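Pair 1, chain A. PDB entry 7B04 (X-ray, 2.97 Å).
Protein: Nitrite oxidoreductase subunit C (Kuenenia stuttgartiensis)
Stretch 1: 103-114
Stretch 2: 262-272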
# COMPACT_ATOMS: atom_id res chain seq x y z
N ILE A 103 -53.50 -28.53 21.51
CA ILE A 103 -54.93 -28.31 21.33
C ILE A 103 -55.19 -28.23 19.83
O ILE A 103 -54.28 -27.94 19.05
CB ILE A 103 -55.41 -27.02 22.03
CG1 ILE A 103 -54.62 -25.82 21.50
CG2 ILE A 103 -55.26 -27.13 23.54
CD1 ILE A 103 -54.98 -24.51 22.15
N HIS A 104 -56.43 -28.50 19.43
CA HIS A 104 -56.74 -28.39 18.01
C HIS A 104 -58.19 -27.97 17.79
O HIS A 104 -59.06 -28.18 18.64
CB HIS A 104 -56.40 -29.68 17.24
CG HIS A 104 -57.40 -30.78 17.39
ND1 HIS A 104 -58.59 -30.82 16.70
CD2 HIS A 104 -57.36 -31.93 18.12
CE1 HIS A 104 -59.25 -31.92 17.01
NE2 HIS A 104 -58.52 -32.61 17.87
N ASP A 105 -58.42 -27.39 16.61
CA ASP A 105 -59.70 -26.84 16.19
C ASP A 105 -60.57 -27.83 15.45
O ASP A 105 -61.79 -27.68 15.43
CB ASP A 105 -59.44 -25.72 15.17
CG ASP A 105 -59.65 -24.33 15.70
OD1 ASP A 105 -60.56 -24.12 16.52
OD2 ASP A 105 -58.90 -23.43 15.26
N GLY A 106 -59.96 -28.85 14.88
CA GLY A 106 -60.58 -29.60 13.81
C GLY A 106 -60.11 -29.08 12.48
O GLY A 106 -60.33 -29.72 11.44
N ILE A 107 -59.48 -27.90 12.50
CA ILE A 107 -58.87 -27.27 11.34
C ILE A 107 -57.38 -27.04 11.56
O ILE A 107 -56.57 -27.34 10.67
CB ILE A 107 -59.58 -25.94 11.00
CG1 ILE A 107 -61.06 -26.19 10.69
CG2 ILE A 107 -58.88 -25.23 9.86
CD1 ILE A 107 -61.92 -24.95 10.75
N THR A 108 -57.00 -26.51 12.72
CA THR A 108 -55.63 -26.13 13.04
C THR A 108 -55.17 -26.82 14.32
O THR A 108 -55.96 -27.00 15.25
CB THR A 108 -55.49 -24.61 13.20
OG1 THR A 108 -56.20 -23.95 12.15
CG2 THR A 108 -54.03 -24.18 13.17
N ILE A 109 -53.90 -27.21 14.36
CA ILE A 109 -53.30 -27.82 15.55
C ILE A 109 -52.26 -26.86 16.12
O ILE A 109 -51.50 -26.24 15.38
CB ILE A 109 -52.69 -29.20 15.24
CG1 ILE A 109 -52.31 -29.94 16.52
CG2 ILE A 109 -51.51 -29.10 14.28
CD1 ILE A 109 -52.10 -31.44 16.32
N TYR A 110 -52.24 -26.73 17.45
CA TYR A 110 -51.31 -25.85 18.15
C TYR A 110 -50.58 -26.64 19.23
O TYR A 110 -51.22 -27.31 20.04
CB TYR A 110 -52.02 -24.66 18.82
CG TYR A 110 -52.88 -23.79 17.93
CD1 TYR A 110 -52.39 -22.62 17.36
CD2 TYR A 110 -54.21 -24.11 17.70
CE1 TYR A 110 -53.20 -21.81 16.56
CE2 TYR A 110 -55.02 -23.31 16.91
CZ TYR A 110 -54.51 -22.17 16.34
OH TYR A 110 -55.32 -21.38 15.56
N PHE A 111 -49.26 -26.51 19.26
CA PHE A 111 -48.42 -27.11 20.30
C PHE A 111 -47.73 -25.99 21.06
O PHE A 111 -47.18 -25.08 20.44
CB PHE A 111 -47.30 -27.99 19.71
CG PHE A 111 -47.77 -29.32 19.20
CD1 PHE A 111 -48.48 -29.40 18.01
CD2 PHE A 111 -47.43 -30.49 19.85
CE1 PHE A 111 -48.88 -30.63 17.51
CE2 PHE A 111 -47.84 -31.73 19.35
CZ PHE A 111 -48.57 -31.79 18.18
N GLN A 112 -47.73 -26.08 22.38
CA GLN A 112 -47.06 -25.11 23.24
C GLN A 112 -45.95 -25.81 24.00
O GLN A 112 -46.19 -26.81 24.68
CB GLN A 112 -48.07 -24.48 24.21
CG GLN A 112 -47.54 -23.31 25.01
CD GLN A 112 -48.33 -23.10 26.28
OE1 GLN A 112 -48.35 -23.97 27.15
NE2 GLN A 112 -49.00 -21.96 26.38
N VAL A 113 -44.73 -25.27 23.90
CA VAL A 113 -43.55 -25.84 24.54
C VAL A 113 -42.95 -24.78 25.45
O VAL A 113 -42.73 -23.64 25.04
CB VAL A 113 -42.52 -26.32 23.50
CG1 VAL A 113 -41.41 -27.08 24.19
CG2 VAL A 113 -43.20 -27.19 22.44
N ILE A 114 -42.65 -25.18 26.69
CA ILE A 114 -42.11 -24.28 27.71
C ILE A 114 -40.90 -24.92 28.36
O ILE A 114 -40.95 -26.07 28.81
CB ILE A 114 -43.17 -23.96 28.78
CG1 ILE A 114 -44.28 -23.09 28.21
CG2 ILE A 114 -42.52 -23.30 29.98
CD1 ILE A 114 -45.44 -22.89 29.16
N LYS A 262 -37.56 -17.60 31.16
CA LYS A 262 -38.31 -18.73 30.63
C LYS A 262 -38.80 -18.44 29.22
O LYS A 262 -39.19 -17.32 28.91
CB LYS A 262 -39.51 -19.04 31.53
CG LYS A 262 -40.59 -19.88 30.87
CD LYS A 262 -41.69 -20.24 31.84
CE LYS A 262 -41.25 -21.37 32.74
NZ LYS A 262 -42.36 -21.97 33.52
N TRP A 263 -38.76 -19.47 28.37
CA TRP A 263 -39.26 -19.40 27.00
C TRP A 263 -40.63 -20.05 26.93
O TRP A 263 -40.87 -21.10 27.55
CB TRP A 263 -38.31 -20.09 26.02
CG TRP A 263 -37.20 -19.24 25.52
CD1 TRP A 263 -35.88 -19.32 25.88
CD2 TRP A 263 -37.29 -18.17 24.56
NE1 TRP A 263 -35.15 -18.37 25.21
CE2 TRP A 263 -35.99 -17.65 24.39
CE3 TRP A 263 -38.34 -17.61 23.84
CZ2 TRP A 263 -35.72 -16.60 23.53
CZ3 TRP A 263 -38.07 -16.56 22.98
CH2 TRP A 263 -36.77 -16.07 22.83
N THR A 264 -41.53 -19.45 26.16
CA THR A 264 -42.81 -20.05 25.83
C THR A 264 -42.99 -19.93 24.32
O THR A 264 -43.13 -18.82 23.80
CB THR A 264 -43.97 -19.39 26.58
OG1 THR A 264 -43.72 -19.44 27.99
CG2 THR A 264 -45.27 -20.13 26.29
N VAL A 265 -43.00 -21.06 23.63
CA VAL A 265 -43.14 -21.11 22.18
C VAL A 265 -44.33 -21.98 21.84
O VAL A 265 -44.53 -23.04 22.45
CB VAL A 265 -41.86 -21.66 21.51
CG1 VAL A 265 -42.03 -21.76 20.00
CG2 VAL A 265 -40.65 -20.80 21.87
N VAL A 266 -45.13 -21.53 20.88
CA VAL A 266 -46.23 -22.34 20.37
C VAL A 266 -46.05 -22.52 18.87
O VAL A 266 -45.68 -21.58 18.16
CB VAL A 266 -47.63 -21.75 20.71
CG1 VAL A 266 -47.67 -21.28 22.15
CG2 VAL A 266 -48.01 -20.63 19.76
N PHE A 267 -46.31 -23.73 18.41
CA PHE A 267 -46.21 -24.08 17.00
C PHE A 267 -47.62 -24.11 16.41
O PHE A 267 -48.56 -24.59 17.05
CB PHE A 267 -45.54 -25.44 16.81
CG PHE A 267 -44.09 -25.46 17.19
CD1 PHE A 267 -43.10 -25.24 16.24
CD2 PHE A 267 -43.71 -25.72 18.50
CE1 PHE A 267 -41.76 -25.26 16.60
CE2 PHE A 267 -42.37 -25.75 18.86
CZ PHE A 267 -41.40 -25.52 17.91
N CYS A 268 -47.75 -23.60 15.19
CA CYS A 268 -49.05 -23.50 14.54
C CYS A 268 -48.94 -24.08 13.14
O CYS A 268 -48.07 -23.70 12.36
CB CYS A 268 -49.51 -22.04 14.48
SG CYS A 268 -51.10 -21.76 13.67
N ARG A 269 -49.85 -25.01 12.83
CA ARG A 269 -49.90 -25.67 11.53
C ARG A 269 -51.31 -26.19 11.32
O ARG A 269 -52.00 -26.55 12.28
CB ARG A 269 -48.91 -26.85 11.48
CG ARG A 269 -48.09 -27.01 10.20
CD ARG A 269 -48.84 -27.73 9.07
NE ARG A 269 -49.49 -28.98 9.47
CZ ARG A 269 -48.92 -30.18 9.42
NH1 ARG A 269 -49.61 -31.25 9.79
NH2 ARG A 269 -47.66 -30.32 9.02
N SER A 270 -51.74 -26.21 10.06
CA SER A 270 -53.03 -26.80 9.74
C SER A 270 -52.96 -28.31 9.95
O SER A 270 -51.90 -28.93 9.81
CB SER A 270 -53.42 -26.49 8.29
OG SER A 270 -53.70 -25.11 8.14
N LEU A 271 -54.09 -28.90 10.33
CA LEU A 271 -54.12 -30.34 10.57
C LEU A 271 -53.70 -31.12 9.33
O LEU A 271 -53.05 -32.16 9.45
CB LEU A 271 -55.51 -30.78 11.02
CG LEU A 271 -55.93 -30.51 12.47
CD1 LEU A 271 -57.36 -30.93 12.66
CD2 LEU A 271 -55.03 -31.26 13.43
N ASN A 272 -54.05 -30.63 8.15
CA ASN A 272 -53.69 -31.26 6.89
C ASN A 272 -53.15 -30.21 5.93
O ASN A 272 -53.58 -29.06 5.95
CB ASN A 272 -54.90 -31.99 6.28
CG ASN A 272 -55.43 -33.08 7.19
OD1 ASN A 272 -56.55 -32.98 7.70
ND2 ASN A 272 -54.64 -34.12 7.40

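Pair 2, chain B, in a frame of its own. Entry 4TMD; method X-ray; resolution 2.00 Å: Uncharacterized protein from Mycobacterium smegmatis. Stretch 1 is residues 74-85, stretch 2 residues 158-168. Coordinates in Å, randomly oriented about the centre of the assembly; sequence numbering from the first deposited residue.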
# COMPACT_ATOMS: atom_id res chain seq x y z
N ALA B 74 10.33 0.77 -7.58
CA ALA B 74 11.72 0.31 -7.66
C ALA B 74 11.80 -1.18 -7.40
O ALA B 74 11.13 -1.69 -6.51
CB ALA B 74 12.58 1.03 -6.66
N GLU B 75 12.64 -1.86 -8.17
CA GLU B 75 12.86 -3.29 -7.96
C GLU B 75 14.34 -3.55 -7.77
O GLU B 75 15.15 -3.08 -8.57
CB GLU B 75 12.33 -4.10 -9.14
CG GLU B 75 10.88 -3.80 -9.45
CD GLU B 75 10.22 -4.88 -10.29
OE1 GLU B 75 10.95 -5.69 -10.88
OE2 GLU B 75 8.98 -4.92 -10.34
N GLY B 76 14.69 -4.27 -6.71
CA GLY B 76 16.08 -4.58 -6.42
C GLY B 76 16.25 -5.09 -5.00
O GLY B 76 15.35 -4.91 -4.18
N GLU B 77 17.40 -5.70 -4.70
CA GLU B 77 17.65 -6.35 -3.42
C GLU B 77 16.52 -7.33 -3.06
O GLU B 77 16.15 -7.46 -1.90
CB GLU B 77 17.82 -5.30 -2.30
CG GLU B 77 19.05 -4.39 -2.42
CD GLU B 77 20.36 -5.07 -1.99
OE1 GLU B 77 20.30 -6.09 -1.27
OE2 GLU B 77 21.44 -4.57 -2.37
N GLY B 78 15.96 -7.98 -4.07
CA GLY B 78 14.94 -8.99 -3.84
C GLY B 78 13.57 -8.45 -3.47
O GLY B 78 12.67 -9.22 -3.12
N ASN B 79 13.41 -7.13 -3.52
CA ASN B 79 12.13 -6.49 -3.21
C ASN B 79 11.62 -5.63 -4.34
O ASN B 79 12.39 -5.17 -5.17
CB ASN B 79 12.25 -5.60 -1.97
CG ASN B 79 12.37 -6.38 -0.69
OD1 ASN B 79 12.42 -5.78 0.38
ND2 ASN B 79 12.41 -7.70 -0.78
N ARG B 80 10.32 -5.40 -4.35
CA ARG B 80 9.71 -4.34 -5.13
C ARG B 80 9.04 -3.34 -4.18
O ARG B 80 8.31 -3.73 -3.27
CB ARG B 80 8.69 -4.91 -6.12
CG ARG B 80 7.82 -3.88 -6.89
CD ARG B 80 6.79 -4.67 -7.71
NE ARG B 80 5.75 -3.87 -8.35
CZ ARG B 80 4.96 -4.32 -9.32
NH1 ARG B 80 5.10 -5.56 -9.77
NH2 ARG B 80 4.03 -3.54 -9.86
N PHE B 81 9.29 -2.05 -4.42
CA PHE B 81 8.61 -0.97 -3.70
C PHE B 81 7.82 -0.12 -4.67
O PHE B 81 8.35 0.31 -5.69
CB PHE B 81 9.62 -0.08 -2.96
CG PHE B 81 10.47 -0.82 -1.98
CD1 PHE B 81 10.04 -1.02 -0.68
CD2 PHE B 81 11.69 -1.35 -2.38
CE1 PHE B 81 10.82 -1.73 0.21
CE2 PHE B 81 12.47 -2.07 -1.49
CZ PHE B 81 12.03 -2.26 -0.19
N ILE B 82 6.54 0.09 -4.36
CA ILE B 82 5.73 1.03 -5.15
C ILE B 82 5.27 2.17 -4.26
O ILE B 82 4.61 1.95 -3.25
CB ILE B 82 4.50 0.35 -5.74
CG1 ILE B 82 4.92 -0.83 -6.61
CG2 ILE B 82 3.66 1.38 -6.55
CD1 ILE B 82 3.77 -1.66 -7.08
N VAL B 83 5.64 3.40 -4.61
CA VAL B 83 5.18 4.55 -3.84
C VAL B 83 4.14 5.33 -4.67
O VAL B 83 4.48 5.95 -5.67
CB VAL B 83 6.34 5.49 -3.45
CG1 VAL B 83 5.82 6.65 -2.60
CG2 VAL B 83 7.40 4.72 -2.68
N MET B 84 2.87 5.28 -4.25
CA MET B 84 1.79 5.95 -4.97
C MET B 84 1.27 7.15 -4.18
O MET B 84 1.03 7.04 -2.97
CB MET B 84 0.62 4.99 -5.24
CG MET B 84 0.99 3.79 -6.09
SD MET B 84 -0.38 2.63 -6.34
CE MET B 84 -0.59 1.93 -4.70
N ALA B 85 1.11 8.28 -4.86
CA ALA B 85 0.53 9.49 -4.27
C ALA B 85 -0.77 9.80 -4.98
O ALA B 85 -0.81 9.86 -6.22
CB ALA B 85 1.49 10.68 -4.37
N TYR B 158 -5.36 13.99 0.44
CA TYR B 158 -4.22 13.26 -0.11
C TYR B 158 -4.12 11.91 0.54
O TYR B 158 -4.41 11.72 1.73
CB TYR B 158 -2.90 14.02 0.09
CG TYR B 158 -2.77 15.25 -0.75
CD1 TYR B 158 -2.18 15.20 -2.01
CD2 TYR B 158 -3.22 16.49 -0.29
CE1 TYR B 158 -2.05 16.33 -2.79
CE2 TYR B 158 -3.10 17.64 -1.07
CZ TYR B 158 -2.51 17.55 -2.31
OH TYR B 158 -2.38 18.67 -3.09
N MET B 159 -3.64 10.95 -0.23
CA MET B 159 -3.33 9.66 0.35
C MET B 159 -2.06 9.17 -0.28
O MET B 159 -1.91 9.31 -1.49
CB MET B 159 -4.48 8.68 0.10
CG MET B 159 -4.21 7.29 0.61
SD MET B 159 -5.76 6.37 0.72
CE MET B 159 -6.36 6.89 2.32
N VAL B 160 -1.14 8.64 0.53
CA VAL B 160 0.10 8.09 -0.00
C VAL B 160 0.17 6.64 0.40
O VAL B 160 -0.08 6.30 1.56
CB VAL B 160 1.34 8.85 0.52
CG1 VAL B 160 2.62 8.13 0.10
CG2 VAL B 160 1.33 10.30 0.03
N ILE B 161 0.46 5.77 -0.56
CA ILE B 161 0.50 4.35 -0.30
C ILE B 161 1.83 3.75 -0.72
O ILE B 161 2.23 3.85 -1.88
CB ILE B 161 -0.62 3.60 -1.03
CG1 ILE B 161 -1.98 4.26 -0.79
CG2 ILE B 161 -0.63 2.14 -0.60
CD1 ILE B 161 -3.11 3.52 -1.43
N VAL B 162 2.52 3.13 0.23
CA VAL B 162 3.73 2.39 -0.09
C VAL B 162 3.39 0.91 -0.00
O VAL B 162 2.85 0.43 1.00
CB VAL B 162 4.91 2.75 0.86
CG1 VAL B 162 6.14 1.83 0.60
CG2 VAL B 162 5.29 4.23 0.68
N THR B 163 3.68 0.19 -1.08
CA THR B 163 3.51 -1.26 -1.10
C THR B 163 4.87 -1.91 -1.30
O THR B 163 5.61 -1.54 -2.21
CB THR B 163 2.55 -1.70 -2.22
OG1 THR B 163 1.29 -1.03 -2.06
CG2 THR B 163 2.34 -3.21 -2.15
N ALA B 164 5.21 -2.86 -0.43
CA ALA B 164 6.48 -3.57 -0.53
C ALA B 164 6.23 -5.07 -0.58
O ALA B 164 5.49 -5.59 0.25
CB ALA B 164 7.38 -3.24 0.65
N ASN B 165 6.84 -5.77 -1.54
CA ASN B 165 6.64 -7.22 -1.66
C ASN B 165 7.93 -7.91 -2.11
O ASN B 165 8.76 -7.30 -2.78
CB ASN B 165 5.50 -7.51 -2.65
CG ASN B 165 5.87 -7.16 -4.07
OD1 ASN B 165 5.65 -6.05 -4.53
ND2 ASN B 165 6.46 -8.11 -4.78
N PRO B 166 8.12 -9.19 -1.73
CA PRO B 166 9.28 -9.93 -2.25
C PRO B 166 9.16 -10.09 -3.76
O PRO B 166 8.04 -10.30 -4.25
CB PRO B 166 9.17 -11.31 -1.56
CG PRO B 166 8.08 -11.19 -0.54
CD PRO B 166 7.20 -10.05 -0.98
N LEU B 167 10.26 -9.95 -4.49
CA LEU B 167 10.26 -10.36 -5.89
C LEU B 167 10.18 -11.88 -5.91
O LEU B 167 10.97 -12.56 -5.25
CB LEU B 167 11.51 -9.89 -6.62
CG LEU B 167 11.73 -8.40 -6.84
CD1 LEU B 167 13.13 -8.14 -7.40
CD2 LEU B 167 10.67 -7.82 -7.77
N VAL B 168 9.18 -12.41 -6.60
CA VAL B 168 9.06 -13.85 -6.79
C VAL B 168 9.44 -14.14 -8.23
O VAL B 168 8.65 -13.90 -9.15
CB VAL B 168 7.65 -14.36 -6.48
CG1 VAL B 168 7.54 -15.85 -6.81
CG2 VAL B 168 7.30 -14.10 -5.01
O HOH W 1 12.61 -11.92 -3.50

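Both pairs are built from two antiparallel strands, the first of which follows a tight turn back from an earlier strand. Fourteen central residues superpose with an RMSD of 0.4 Å, and the strand axes run at 162° in pair 1 and 172° in pair 2. Each contact carries seven cross-strand backbone hydrogen bonds in the same register. The ladder opens with Leu A271 N to Ile A107 O (2.9 Å) and, at the matched place, Leu B167 N to Gly B78 O (2.9 Å). It closes with Val A265 N to Val A113 O (3.0 Å) and Ile B161 N to Met B84 O (2.8 Å). These bonds use main-chain atoms, so the ladder itself does not depend on side-chain identity.

The closest match in identity and rotamer is the leucine just past the end of the second strand. Leu A271 and Leu B167 share the m,t rotamer, and each has the largest covered area in its contact. In pair 1, Leu A271 CD2 lies 3.6 Å from Ile A109 CB, and Leu A271 CD1 lies 3.3 Å from Gly A106 C. In pair 2, Leu B167 CD2 packs 3.9 Å from Arg B80 CB, so the aliphatic base of the arginine serves where an isoleucine does in pair 1. Across the pair the partner is polar in both: Arg A269 matches Asn B165, whose OD1 approaches Arg B80 CB to 3.6 Å. Both polar residues also bond to their own strand, Arg A269 NE to Ser A270 O in a very short 2.4 Å contact and Asn B165 ND2 to Pro B166 O at 2.8 Å.

One face of the sheet begins with an aromatic paired with a small residue. Tyr A110 and Phe B81 both adopt m, their side-chain centres 0.7 Å apart. Tyr A110 CE1 sits 3.6 Å from Cys A268 SG, an oblique sulfur-aromatic approach; Phe B81 CD1 sits 3.7 Å from Ala B164 CB. A thiol or a methyl suffices beside the ring. Further along this face, Gln A112 lays its aliphatic part against valine, CG to Val A266 CG1 at 3.5 Å, whereas Val B83 CG2 meets Val B162 CG2 at 4.0 Å. At the next step pair 2 carries less bulk: Ile A114 CG1 reaches Thr A264 CG2 at 3.7 Å, while the smaller Ala B85 CB faces Val B160 CG2 at 4.4 Å.

On the other face the large groups change places. Pair 1 puts Phe A267 opposite Phe A111, Phe A267 CB lying 4.2 Å from Phe A111 CB. Val A113 CG2 fits at the edge of the Phe A267 ring, 3.9 Å from Phe A267 CE2. Pair 2 has Thr B163 and Ile B82 in the phenylalanine positions. On this face Met B84 takes the place of Val A113, and Met B84 CE reaches Ile B161 CB at 4.0 Å; Val A265 occupies the position of that isoleucine. Register and the leucine just past the strand are shared; the volume at the other matched positions varies.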